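PDB 4RKQ: transcriptional regulator, LacI family from Arthrobacter sp., which probably regulates transcription as a LacI-family repressor or activator whose two-lobed binding domain is likely to recognise a sugar or related small effector. Local coordinates for residues Ser126-Ile131 / Glu191-Leu196; Gly19-Asp24 / Asp51-Gly56; Glu173-Ala178 / Asn199-Ala204; Ile95-Asn100 / Ile108-Gln113. All coordinates share one frame; numbering follows the deposited sequence. Where two conformers were deposited one is given.

Contact 1 of 4, residues Ser126-Ile131 / Glu191-Leu196; sequences SKRQHI and ETDGIL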
loop_
_atom_site.group_PDB
_atom_site.type_symbol
_atom_site.label_atom_id
_atom_site.label_comp_id
_atom_site.label_asym_id
_atom_site.label_seq_id
_atom_site.Cartn_x
_atom_site.Cartn_y
_atom_site.Cartn_z
ATOM N N SER A 126 27.911 13.604 7.945
ATOM C CA SER A 126 28.037 14.197 6.616
ATOM C C SER A 126 28.111 15.712 6.701
ATOM O O SER A 126 28.025 16.408 5.681
ATOM C CB SER A 126 26.861 13.773 5.743
ATOM O OG SER A 126 26.771 12.366 5.737
ATOM N N LYS A 127 28.240 16.219 7.937
ATOM C CA LYS A 127 28.423 17.634 8.189
ATOM C C LYS A 127 27.350 18.503 7.609
ATOM O O LYS A 127 27.646 19.572 7.061
ATOM C CB LYS A 127 29.818 18.086 7.647
ATOM C CG LYS A 127 30.858 18.349 8.721
ATOM C CD LYS A 127 31.703 17.128 9.014
ATOM C CE LYS A 127 32.708 17.465 10.099
ATOM N NZ LYS A 127 33.734 16.409 10.211
ATOM N N ARG A 128 26.095 18.094 7.735
ATOM C CA ARG A 128 25.017 18.993 7.291
ATOM C C ARG A 128 24.925 20.086 8.303
ATOM O O ARG A 128 24.977 19.819 9.492
ATOM C CB ARG A 128 23.667 18.275 7.153
ATOM C CG ARG A 128 23.730 17.018 6.319
ATOM C CD ARG A 128 24.195 17.290 4.895
ATOM N NE ARG A 128 24.320 16.041 4.144
ATOM C CZ ARG A 128 24.442 15.969 2.822
ATOM N NH1 ARG A 128 24.403 17.072 2.076
ATOM N NH2 ARG A 128 24.537 14.772 2.244
ATOM N N GLN A 129 24.788 21.320 7.831
ATOM C CA GLN A 129 24.851 22.487 8.693
ATOM C C GLN A 129 23.488 23.064 8.938
ATOM O O GLN A 129 23.325 23.808 9.882
ATOM C CB GLN A 129 25.731 23.596 8.056
ATOM C CG GLN A 129 27.103 23.135 7.615
ATOM C CD GLN A 129 28.013 22.777 8.783
ATOM O OE1 GLN A 129 28.169 23.554 9.726
ATOM N NE2 GLN A 129 28.596 21.598 8.731
ATOM N N HIS A 130 22.499 22.759 8.094
ATOM C CA HIS A 130 21.209 23.435 8.216
ATOM C C HIS A 130 20.092 22.398 8.132
ATOM O O HIS A 130 19.581 22.093 7.067
ATOM C CB HIS A 130 21.023 24.496 7.162
ATOM C CG HIS A 130 22.027 25.602 7.242
ATOM N ND1 HIS A 130 21.889 26.664 8.105
ATOM C CD2 HIS A 130 23.187 25.806 6.573
ATOM C CE1 HIS A 130 22.909 27.488 7.951
ATOM N NE2 HIS A 130 23.716 26.986 7.033
ATOM N N ILE A 131 19.747 21.842 9.275
ATOM C CA ILE A 131 18.865 20.657 9.321
ATOM C C ILE A 131 17.405 21.045 9.491
ATOM O O ILE A 131 17.106 22.039 10.150
ATOM C CB ILE A 131 19.317 19.727 10.456
ATOM C CG1 ILE A 131 20.689 19.187 10.085
ATOM C CG2 ILE A 131 18.338 18.567 10.643
ATOM C CD1 ILE A 131 21.371 18.342 11.134
ATOM N N GLU A 191 19.407 27.327 2.089
ATOM C CA GLU A 191 20.600 26.736 2.679
ATOM C C GLU A 191 20.378 25.305 3.225
ATOM O O GLU A 191 21.349 24.562 3.489
ATOM C CB GLU A 191 21.152 27.694 3.770
ATOM C CG GLU A 191 20.322 27.881 5.061
ATOM C CD GLU A 191 19.170 28.890 4.967
ATOM O OE1 GLU A 191 18.724 29.221 3.856
ATOM O OE2 GLU A 191 18.687 29.356 6.014
ATOM N N THR A 192 19.113 24.894 3.357
ATOM C CA THR A 192 18.782 23.606 3.995
ATOM C C THR A 192 19.541 22.495 3.345
ATOM O O THR A 192 19.449 22.281 2.136
ATOM C CB THR A 192 17.254 23.359 3.892
ATOM O OG1 THR A 192 16.584 24.456 4.483
ATOM C CG2 THR A 192 16.813 22.079 4.628
ATOM N N ASP A 193 20.325 21.752 4.115
ATOM C CA ASP A 193 21.049 20.668 3.505
ATOM C C ASP A 193 20.802 19.304 4.157
ATOM O O ASP A 193 21.427 18.321 3.796
ATOM C CB ASP A 193 22.543 20.987 3.460
ATOM C CG ASP A 193 23.134 21.195 4.826
ATOM O OD1 ASP A 193 22.326 21.335 5.759
ATOM O OD2 ASP A 193 24.398 21.210 4.968
ATOM N N GLY A 194 19.881 19.213 5.101
ATOM C CA GLY A 194 19.501 17.872 5.582
ATOM C C GLY A 194 18.114 17.894 6.142
ATOM O O GLY A 194 17.801 18.780 6.905
ATOM N N ILE A 195 17.277 16.926 5.747
ATOM C CA ILE A 195 15.885 16.888 6.153
ATOM C C ILE A 195 15.517 15.510 6.690
ATOM O O ILE A 195 15.698 14.507 5.989
ATOM C CB ILE A 195 14.946 17.256 5.001
ATOM C CG1 ILE A 195 15.204 18.706 4.549
ATOM C CG2 ILE A 195 13.486 17.089 5.428
ATOM C CD1 ILE A 195 14.371 19.155 3.381
ATOM N N LEU A 196 15.006 15.486 7.929
ATOM C CA LEU A 196 14.484 14.272 8.576
ATOM C C LEU A 196 12.961 14.346 8.493
ATOM O O LEU A 196 12.381 15.361 8.863
ATOM C CB LEU A 196 14.888 14.184 10.054
ATOM C CG LEU A 196 16.385 14.088 10.359
ATOM C CD1 LEU A 196 16.603 14.172 11.862
ATOM C CD2 LEU A 196 17.004 12.818 9.816
HETATM O O HOH W 1 25.887 19.528 3.029
#
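A Schellman motif ends helix 112-125 at Lys-127, whose positive phi turns the chain toward strand 131-136, and the connection beyond it is gripped by the carboxylate of Asp-193. With chi1 at 61°, Asp-193 CG sits in the crowded position between its own backbone N and carbonyl carbon, and both oxygens face the 126-131 backbone. Asp-193 OD2 accepts from Gln-129 N at 2.9 Å and Asp-193 OD1 from His-130 N at 2.7 Å, each through its syn lone pair. A return bond from Asp-193 N to His-130 O, 3.1 Å long and in the carbonyl plane, completes the clasp. The donors would probably favour the ionised carboxylate. Arg-128 crosses obliquely, its CD 3.2 Å from Asp-193 O and its guanidinium plane 87° from the carboxylate plane; the two charges are bridged by a water, which donates to Asp-193 OD2 and is held weakly by Arg-128 NH1, while NH2 forms a salt bridge with Glu-287. At the exposed margin Glu-191 CG lies 3.6 Å from the centroid of the His-130 ring, a CH-pi contact over its face. Past the clasp, Ile-131 and Gly-194 begin the parallel pairing. Ile-131 forms a backbone hydrogen bond with Ser-167 and packs on Met-124 of helix 112-125 and Leu-159 of helix 150-161, Asp-193 and Ile-195 make backbone hydrogen bonds with Ala-222, and Thr-192 touches Phe-185 of helix 175-188.

Contact 2 of 4, residues Gly19-Asp24 / Asp51-Gly56; sequences GLAIPD and DDYGHG
Strands 17-22 and 47-52 pair in parallel here through Asp-51 N to Leu-20 O (2.9 Å) and Ile-22 N to Asp-51 O (3.1 Å), and the packing is tightest just past their C-terminal ends, where Tyr-53 meets Pro-23. The tyrosine ring lies beside the proline (chi1 66°), with Pro-23 CA 3.7 Å from the centroid of the Tyr-53 ring, a CH-pi contact over one face. Tyr-53 N donates to Ile-22 O at 3.0 Å, and the phenol OH is hydrogen-bonded to Tyr-77 O. An alanine in place of Tyr-53 would remove the ring and hydroxyl, and would probably loosen Pro-23 and the link to Tyr-77. Of the turn beyond, by contrast, only Gly-54 and Gly-56 are exposed; Asp-52 and His-55 are buried against Ser-35 and Val-38 of the second subunit, whose Glu-39 is hydrogen-bonded to His-55 ND1. Asp-52 OD1 accepts from Gly-54 N at 3.1 Å, an Asx turn, and Asp-52 OD2 from His-55 NE2 at 2.8 Å, both donors standing above the carboxylate plane. The pair belongs to a beta-alpha-beta unit whose helix 29-43 packs on Leu-20 and Pro-23, while helix 60-67 packs on Ala-21 and Asp-51.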
loop_
_atom_site.group_PDB
_atom_site.type_symbol
_atom_site.label_atom_id
_atom_site.label_comp_id
_atom_site.label_asym_id
_atom_site.label_seq_id
_atom_site.Cartn_x
_atom_site.Cartn_y
_atom_site.Cartn_z
ATOM N N GLY A 19 -8.410 -10.116 14.778
ATOM C CA GLY A 19 -8.773 -8.857 14.081
ATOM C C GLY A 19 -7.590 -7.914 14.032
ATOM O O GLY A 19 -6.844 -7.796 14.988
ATOM N N LEU A 20 -7.402 -7.255 12.888
ATOM C CA LEU A 20 -6.363 -6.291 12.715
ATOM C C LEU A 20 -7.038 -4.958 12.430
ATOM O O LEU A 20 -7.781 -4.815 11.455
ATOM C CB LEU A 20 -5.528 -6.720 11.506
ATOM C CG LEU A 20 -4.125 -6.369 11.134
ATOM C CD1 LEU A 20 -3.206 -6.261 12.336
ATOM C CD2 LEU A 20 -3.702 -7.498 10.170
ATOM N N ALA A 21 -6.778 -3.981 13.278
ATOM C CA ALA A 21 -7.358 -2.638 13.117
ATOM C C ALA A 21 -6.264 -1.645 12.594
ATOM O O ALA A 21 -5.193 -1.483 13.203
ATOM C CB ALA A 21 -7.939 -2.171 14.439
ATOM N N ILE A 22 -6.501 -1.037 11.448
ATOM C CA ILE A 22 -5.564 -0.052 10.929
ATOM C C ILE A 22 -6.313 1.234 10.563
ATOM O O ILE A 22 -7.427 1.142 10.099
ATOM C CB ILE A 22 -4.766 -0.552 9.730
ATOM C CG1 ILE A 22 -5.694 -1.171 8.746
ATOM C CG2 ILE A 22 -3.739 -1.611 10.197
ATOM C CD1 ILE A 22 -5.094 -1.301 7.379
ATOM N N PRO A 23 -5.680 2.389 10.794
ATOM C CA PRO A 23 -6.364 3.657 10.589
ATOM C C PRO A 23 -6.555 4.050 9.141
ATOM O O PRO A 23 -7.352 4.886 8.882
ATOM C CB PRO A 23 -5.458 4.678 11.273
ATOM C CG PRO A 23 -4.145 4.047 11.360
ATOM C CD PRO A 23 -4.362 2.571 11.414
ATOM N N ASP A 24 -5.763 3.508 8.221
ATOM C CA ASP A 24 -5.975 3.748 6.793
ATOM C C ASP A 24 -5.200 2.727 6.032
ATOM O O ASP A 24 -4.415 1.990 6.610
ATOM C CB ASP A 24 -5.525 5.162 6.367
ATOM C CG ASP A 24 -4.042 5.415 6.601
ATOM O OD1 ASP A 24 -3.175 4.767 5.957
ATOM O OD2 ASP A 24 -3.740 6.264 7.456
ATOM N N ASP A 51 -9.961 -4.467 9.576
ATOM C CA ASP A 51 -10.900 -3.326 9.539
ATOM C C ASP A 51 -10.050 -2.044 9.335
ATOM O O ASP A 51 -9.275 -1.651 10.247
ATOM C CB ASP A 51 -11.654 -3.233 10.841
ATOM C CG ASP A 51 -12.725 -2.121 10.855
ATOM O OD1 ASP A 51 -12.674 -1.166 10.049
ATOM O OD2 ASP A 51 -13.612 -2.205 11.723
ATOM N N ASP A 52 -10.205 -1.436 8.149
ATOM C CA ASP A 52 -9.605 -0.157 7.804
ATOM C C ASP A 52 -10.627 0.864 8.288
ATOM O O ASP A 52 -11.712 0.998 7.660
ATOM C CB ASP A 52 -9.396 -0.030 6.300
ATOM C CG ASP A 52 -9.144 1.394 5.839
ATOM O OD1 ASP A 52 -8.888 2.294 6.670
ATOM O OD2 ASP A 52 -9.270 1.621 4.617
ATOM N N TYR A 53 -10.313 1.520 9.397
ATOM C CA TYR A 53 -11.287 2.422 10.035
ATOM C C TYR A 53 -11.129 3.904 9.665
ATOM O O TYR A 53 -11.748 4.765 10.269
ATOM C CB TYR A 53 -11.351 2.234 11.557
ATOM C CG TYR A 53 -10.132 2.615 12.319
ATOM C CD1 TYR A 53 -9.929 3.902 12.745
ATOM C CD2 TYR A 53 -9.166 1.629 12.678
ATOM C CE1 TYR A 53 -8.794 4.241 13.479
ATOM C CE2 TYR A 53 -8.034 1.962 13.407
ATOM C CZ TYR A 53 -7.850 3.261 13.776
ATOM O OH TYR A 53 -6.757 3.619 14.501
ATOM N N GLY A 54 -10.402 4.186 8.611
ATOM C CA GLY A 54 -10.042 5.581 8.260
ATOM C C GLY A 54 -11.112 6.175 7.359
ATOM O O GLY A 54 -10.792 6.701 6.287
ATOM N N HIS A 55 -12.365 5.944 7.717
ATOM C CA HIS A 55 -13.536 6.380 6.926
ATOM C C HIS A 55 -14.697 6.711 7.810
ATOM O O HIS A 55 -14.863 6.144 8.884
ATOM C CB HIS A 55 -13.986 5.263 5.984
ATOM C CG HIS A 55 -12.876 4.728 5.152
ATOM N ND1 HIS A 55 -12.488 5.307 3.972
ATOM C CD2 HIS A 55 -12.005 3.718 5.380
ATOM C CE1 HIS A 55 -11.464 4.637 3.468
ATOM N NE2 HIS A 55 -11.137 3.685 4.319
ATOM N N GLY A 56 -15.557 7.611 7.341
ATOM C CA GLY A 56 -16.790 7.857 8.049
ATOM C C GLY A 56 -16.660 8.406 9.458
ATOM O O GLY A 56 -17.588 8.306 10.248
#

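Contact 3 of 4, residues Glu173-Ala178 / Asn199-Ala204; sequences ETAEAA and NDLMAA. With EDO (1,2-ethanediol), chain F.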
loop_
_atom_site.group_PDB
_atom_site.type_symbol
_atom_site.label_atom_id
_atom_site.label_comp_id
_atom_site.label_asym_id
_atom_site.label_seq_id
_atom_site.Cartn_x
_atom_site.Cartn_y
_atom_site.Cartn_z
ATOM N N GLU A 173 -0.091 14.476 7.154
ATOM C CA GLU A 173 0.734 13.302 6.879
ATOM C C GLU A 173 0.342 12.709 5.494
ATOM O O GLU A 173 -0.236 11.648 5.433
ATOM C CB GLU A 173 0.500 12.270 8.006
ATOM C CG GLU A 173 1.396 11.025 8.011
ATOM C CD GLU A 173 1.052 10.021 9.107
ATOM O OE1 GLU A 173 0.395 10.376 10.100
ATOM O OE2 GLU A 173 1.460 8.866 9.014
ATOM N N THR A 174 0.579 13.430 4.407
ATOM C CA THR A 174 0.449 12.887 3.052
ATOM C C THR A 174 1.685 13.319 2.284
ATOM O O THR A 174 2.363 14.266 2.693
ATOM C CB THR A 174 -0.813 13.380 2.343
ATOM O OG1 THR A 174 -0.710 14.785 2.133
ATOM C CG2 THR A 174 -2.094 13.069 3.171
ATOM N N ALA A 175 2.003 12.610 1.200
ATOM C CA ALA A 175 3.128 12.990 0.337
ATOM C C ALA A 175 2.917 14.379 -0.237
ATOM O O ALA A 175 3.844 15.167 -0.281
ATOM C CB ALA A 175 3.329 11.965 -0.769
ATOM N N GLU A 176 1.697 14.693 -0.622
ATOM C CA GLU A 176 1.449 15.974 -1.276
ATOM C C GLU A 176 1.485 17.130 -0.284
ATOM O O GLU A 176 2.014 18.198 -0.626
ATOM C CB GLU A 176 0.128 15.969 -2.059
ATOM C CG GLU A 176 -0.256 17.325 -2.666
ATOM C CD GLU A 176 0.779 17.908 -3.645
ATOM O OE1 GLU A 176 1.739 17.212 -4.085
ATOM O OE2 GLU A 176 0.646 19.095 -3.989
ATOM N N ALA A 177 0.930 16.943 0.918
ATOM C CA ALA A 177 1.040 17.972 1.948
ATOM C C ALA A 177 2.505 18.179 2.307
ATOM O O ALA A 177 2.940 19.313 2.502
ATOM C CB ALA A 177 0.222 17.620 3.193
ATOM N N ALA A 178 3.261 17.096 2.400
ATOM C CA ALA A 178 4.688 17.192 2.722
ATOM C C ALA A 178 5.437 17.950 1.636
ATOM O O ALA A 178 6.317 18.746 1.950
ATOM C CB ALA A 178 5.315 15.820 2.892
ATOM N N ASN A 199 7.903 10.276 8.462
ATOM C CA ASN A 199 7.930 8.969 7.915
ATOM C C ASN A 199 8.272 8.984 6.438
ATOM O O ASN A 199 8.391 10.069 5.818
ATOM C CB ASN A 199 6.572 8.237 8.153
ATOM C CG ASN A 199 5.389 8.938 7.513
ATOM O OD1 ASN A 199 5.532 9.807 6.662
ATOM N ND2 ASN A 199 4.192 8.538 7.928
ATOM N N ASP A 200 8.387 7.780 5.882
ATOM C CA ASP A 200 8.702 7.584 4.439
ATOM C C ASP A 200 7.719 8.198 3.454
ATOM O O ASP A 200 8.133 8.732 2.438
ATOM C CB ASP A 200 8.861 6.109 4.091
ATOM C CG ASP A 200 10.126 5.462 4.684
ATOM O OD1 ASP A 200 10.951 6.186 5.249
ATOM O OD2 ASP A 200 10.270 4.207 4.554
ATOM N N LEU A 201 6.419 8.106 3.722
ATOM C CA LEU A 201 5.441 8.711 2.846
ATOM C C LEU A 201 5.675 10.231 2.751
ATOM O O LEU A 201 5.693 10.809 1.648
ATOM C CB LEU A 201 4.043 8.450 3.385
ATOM C CG LEU A 201 2.931 9.068 2.568
ATOM C CD1 LEU A 201 2.965 8.522 1.169
ATOM C CD2 LEU A 201 1.567 8.864 3.237
ATOM N N MET A 202 5.874 10.874 3.905
ATOM C CA MET A 202 6.185 12.316 3.903
ATOM C C MET A 202 7.542 12.551 3.214
ATOM O O MET A 202 7.697 13.486 2.459
ATOM C CB MET A 202 6.111 12.903 5.330
ATOM C CG MET A 202 4.682 12.917 5.938
ATOM S SD MET A 202 4.566 13.714 7.551
ATOM C CE MET A 202 4.397 15.401 7.024
ATOM N N ALA A 203 8.518 11.667 3.442
ATOM C CA ALA A 203 9.803 11.806 2.776
ATOM C C ALA A 203 9.718 11.753 1.260
ATOM O O ALA A 203 10.439 12.471 0.584
ATOM C CB ALA A 203 10.824 10.789 3.285
ATOM N N ALA A 204 8.825 10.945 0.718
ATOM C CA ALA A 204 8.643 10.897 -0.734
ATOM C C ALA A 204 8.211 12.249 -1.232
ATOM O O ALA A 204 8.611 12.686 -2.309
ATOM C CB ALA A 204 7.633 9.827 -1.113
HETATM C C1 EDO F . 3.289 5.590 10.284
HETATM O O1 EDO F . 3.891 5.710 8.982
HETATM C C2 EDO F . 4.059 4.627 11.160
HETATM O O2 EDO F . 5.333 5.244 11.380
#
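Met-202, Glu-173 and Leu-201 carry most of this meeting of two helix starts, 175-188 and 200-212. Met-202 lies across Glu-173 at about a right angle, its SD 3.9 Å from Glu-173 CA, while its CB rests against Ala-178 CB at the same separation. Glu-173 itself is stretched out, CG anti to the backbone N (chi1 -173°), which carries OE2 past the thioether to within 3.0 Å of Asn-199 ND2. Leu-201, also with CG anti to its backbone N, divides its branches: CD1 is 4.0 Å from Ala-175 CB, and CD2 lies over the backbone of Glu-173 and Thr-174. Each helix has a side-chain N-cap, Thr-174 OG1 accepting from Ala-177 N and Asn-199 OD1 from Met-202 N (3.0 Å, 166° at the hydrogen). The other branch of Asn-199, ND2, donates to O1 of a bound ethanediol at 3.0 Å. An alanine here would remove both the cap and this donor, and would probably fray the first turn of helix 200-212. The ethanediol, probably from the crystallisation liquor, is also hydrogen-bonded to Asn-27, Arg-151 and Asp-227, an arrangement consistent with the inter-lobe effector cleft of the LacI family.

Contact 4 of 4, residues Ile95-Asn100 / Ile108-Gln113; sequences IVLDEN and INFDYQ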
loop_
_atom_site.group_PDB
_atom_site.type_symbol
_atom_site.label_atom_id
_atom_site.label_comp_id
_atom_site.label_asym_id
_atom_site.label_seq_id
_atom_site.Cartn_x
_atom_site.Cartn_y
_atom_site.Cartn_z
ATOM N N ILE A 95 -3.466 -6.292 21.466
ATOM C CA ILE A 95 -2.109 -5.848 21.286
ATOM C C ILE A 95 -2.151 -4.559 20.479
ATOM O O ILE A 95 -2.494 -4.577 19.301
ATOM C CB ILE A 95 -1.279 -6.900 20.531
ATOM C CG1 ILE A 95 -1.266 -8.188 21.382
ATOM C CG2 ILE A 95 0.138 -6.382 20.313
ATOM C CD1 ILE A 95 -0.683 -9.347 20.698
ATOM N N VAL A 96 -1.773 -3.462 21.100
ATOM C CA VAL A 96 -1.600 -2.157 20.400
ATOM C C VAL A 96 -0.175 -1.803 20.077
ATOM O O VAL A 96 0.751 -2.178 20.785
ATOM C CB VAL A 96 -2.190 -0.982 21.229
ATOM C CG1 VAL A 96 -3.693 -1.087 21.329
ATOM C CG2 VAL A 96 -1.577 -0.918 22.625
ATOM N N LEU A 97 0.008 -1.031 19.014
ATOM C CA LEU A 97 1.302 -0.551 18.665
ATOM C C LEU A 97 1.358 0.956 18.693
ATOM O O LEU A 97 0.385 1.643 18.355
ATOM C CB LEU A 97 1.654 -0.975 17.244
ATOM C CG LEU A 97 1.851 -2.468 17.099
ATOM C CD1 LEU A 97 0.556 -3.220 16.808
ATOM C CD2 LEU A 97 2.887 -2.700 16.021
ATOM N N ASP A 98 2.518 1.454 19.103
ATOM C CA ASP A 98 2.877 2.863 18.934
ATOM C C ASP A 98 2.001 3.846 19.706
ATOM O O ASP A 98 1.859 4.990 19.301
ATOM C CB ASP A 98 2.935 3.200 17.433
ATOM C CG ASP A 98 3.833 4.403 17.136
ATOM O OD1 ASP A 98 4.843 4.557 17.832
ATOM O OD2 ASP A 98 3.500 5.228 16.262
ATOM N N GLU A 99 1.470 3.435 20.856
ATOM C CA GLU A 99 0.734 4.355 21.715
ATOM C C GLU A 99 0.824 3.917 23.152
ATOM O O GLU A 99 1.305 2.844 23.436
ATOM C CB GLU A 99 -0.720 4.521 21.261
ATOM C CG GLU A 99 -1.619 3.285 21.357
ATOM C CD GLU A 99 -3.122 3.635 21.096
ATOM O OE1 GLU A 99 -3.878 3.840 22.046
ATOM O OE2 GLU A 99 -3.530 3.761 19.957
ATOM N N ASN A 100 0.357 4.752 24.071
ATOM C CA ASN A 100 0.339 4.407 25.485
ATOM C C ASN A 100 -0.726 3.303 25.616
ATOM O O ASN A 100 -1.874 3.512 25.288
ATOM C CB ASN A 100 -0.057 5.623 26.315
ATOM C CG ASN A 100 -0.135 5.325 27.819
ATOM O OD1 ASN A 100 -0.583 4.271 28.254
ATOM N ND2 ASN A 100 0.265 6.308 28.623
ATOM N N ILE A 108 3.411 -3.014 21.747
ATOM C CA ILE A 108 4.686 -2.886 21.072
ATOM C C ILE A 108 4.936 -1.366 20.900
ATOM O O ILE A 108 4.087 -0.638 20.386
ATOM C CB ILE A 108 4.660 -3.521 19.651
ATOM C CG1 ILE A 108 4.193 -4.980 19.574
ATOM C CG2 ILE A 108 5.981 -3.314 18.935
ATOM C CD1 ILE A 108 4.980 -5.979 20.371
ATOM N N ASN A 109 6.055 -0.880 21.423
ATOM C CA ASN A 109 6.447 0.551 21.309
ATOM C C ASN A 109 7.821 0.570 20.635
ATOM O O ASN A 109 8.492 -0.467 20.498
ATOM C CB ASN A 109 6.482 1.264 22.664
ATOM C CG ASN A 109 5.135 1.913 23.059
ATOM O OD1 ASN A 109 4.123 1.758 22.402
ATOM N ND2 ASN A 109 5.138 2.628 24.167
ATOM N N PHE A 110 8.237 1.736 20.180
ATOM C CA PHE A 110 9.524 1.848 19.455
ATOM C C PHE A 110 10.352 2.875 20.216
ATOM O O PHE A 110 9.792 3.781 20.796
ATOM C CB PHE A 110 9.291 2.274 18.035
ATOM C CG PHE A 110 8.369 1.347 17.306
ATOM C CD1 PHE A 110 6.996 1.522 17.389
ATOM C CD2 PHE A 110 8.869 0.268 16.612
ATOM C CE1 PHE A 110 6.133 0.627 16.782
ATOM C CE2 PHE A 110 8.021 -0.604 15.970
ATOM C CZ PHE A 110 6.656 -0.427 16.062
ATOM N N ASP A 111 11.663 2.678 20.240
ATOM C CA ASP A 111 12.584 3.572 20.946
ATOM C C ASP A 111 12.912 4.774 20.088
ATOM O O ASP A 111 13.849 4.737 19.284
ATOM C CB ASP A 111 13.850 2.804 21.240
ATOM C CG ASP A 111 14.814 3.568 22.120
ATOM O OD1 ASP A 111 14.708 4.804 22.302
ATOM O OD2 ASP A 111 15.705 2.898 22.609
ATOM N N TYR A 112 12.134 5.841 20.215
ATOM C CA TYR A 112 12.383 6.988 19.362
ATOM C C TYR A 112 13.593 7.834 19.779
ATOM O O TYR A 112 14.126 8.571 18.960
ATOM C CB TYR A 112 11.161 7.868 19.209
ATOM C CG TYR A 112 10.031 7.187 18.508
ATOM C CD1 TYR A 112 10.133 6.860 17.170
ATOM C CD2 TYR A 112 8.847 6.882 19.176
ATOM C CE1 TYR A 112 9.084 6.243 16.501
ATOM C CE2 TYR A 112 7.797 6.254 18.520
ATOM C CZ TYR A 112 7.931 5.917 17.176
ATOM O OH TYR A 112 6.881 5.330 16.487
ATOM N N GLN A 113 14.042 7.730 21.017
ATOM C CA GLN A 113 15.297 8.397 21.380
ATOM C C GLN A 113 16.468 7.765 20.666
ATOM O O GLN A 113 17.373 8.451 20.191
ATOM C CB GLN A 113 15.521 8.333 22.875
ATOM C CG GLN A 113 14.508 9.208 23.561
ATOM C CD GLN A 113 14.843 9.454 24.996
ATOM O OE1 GLN A 113 15.977 9.239 25.433
ATOM N NE2 GLN A 113 13.859 9.920 25.745
HETATM O O HOH W 2 5.949 3.529 20.288
#
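Asp-98 stands where strand 94-97 gives way to loop, and its positive phi (64°) swings the chain out of the sheet while its backbone N still donates to Ile-108 O at 2.9 Å. The preceding rung, Ile-108 N to Val-96 O, completes the parallel pairing, and on the face bearing Leu-97 and Ile-108 these two side chains lie alongside each other, Leu-97 CG 3.9 Å from Ile-108 CB. From the backbone, Asp-98 CB passes Phe-110 CE1 at 4.2 Å. CG is set anti to the backbone N (chi1 -156°), which brings the carboxylate to the tip of Tyr-112. Tyr-112 OH donates to Asp-98 OD1 at 2.6 Å from above the carboxylate plane, with that oxygen lying at the edge of the phenol ring, in its plane. Asp-98 OD1 also accepts from a water at 2.9 Å, and that water accepts from Phe-110 N, so the carboxylate is tied to the second strand as well as to the start of helix 112-125. Asp-98 OD1 is also 3.7 Å from Phe-110 CD1, at the ring edge. OD2 has a long, weak ion pair with Arg-151. Two donors on a single oxygen, with a guanidinium not far off, would probably stabilise the ionised aspartate and hold its orientation, with the Asp-98 side chain about 5 Å from the bound ethanediol, in what is probably the effector cleft.

In the fold
Contact 2 lies in the N-terminal lobe, contacts 1 and 3 in the C-terminal lobe, and contact 4 runs from the first lobe into the second. The bound ethanediol sits between the lobes. Contact 3 touches it through Asn-199, and in contact 4 the side chain of Asp-98 is about 5 Å from the bound 1,2-ethanediol; Arg-151 links the two, hydrogen-bonded to the ethanediol and pairing weakly with Asp-98. Contacts 2 and 3, about 6 Å apart at their nearest atoms, both touch the second subunit. Contact 1 is remote, its centre 36 Å from that of contact 2, yet it crosses contact 3 in sequence: strand 194-197, which begins in 191-196, runs on to the N-cap at Asn-199.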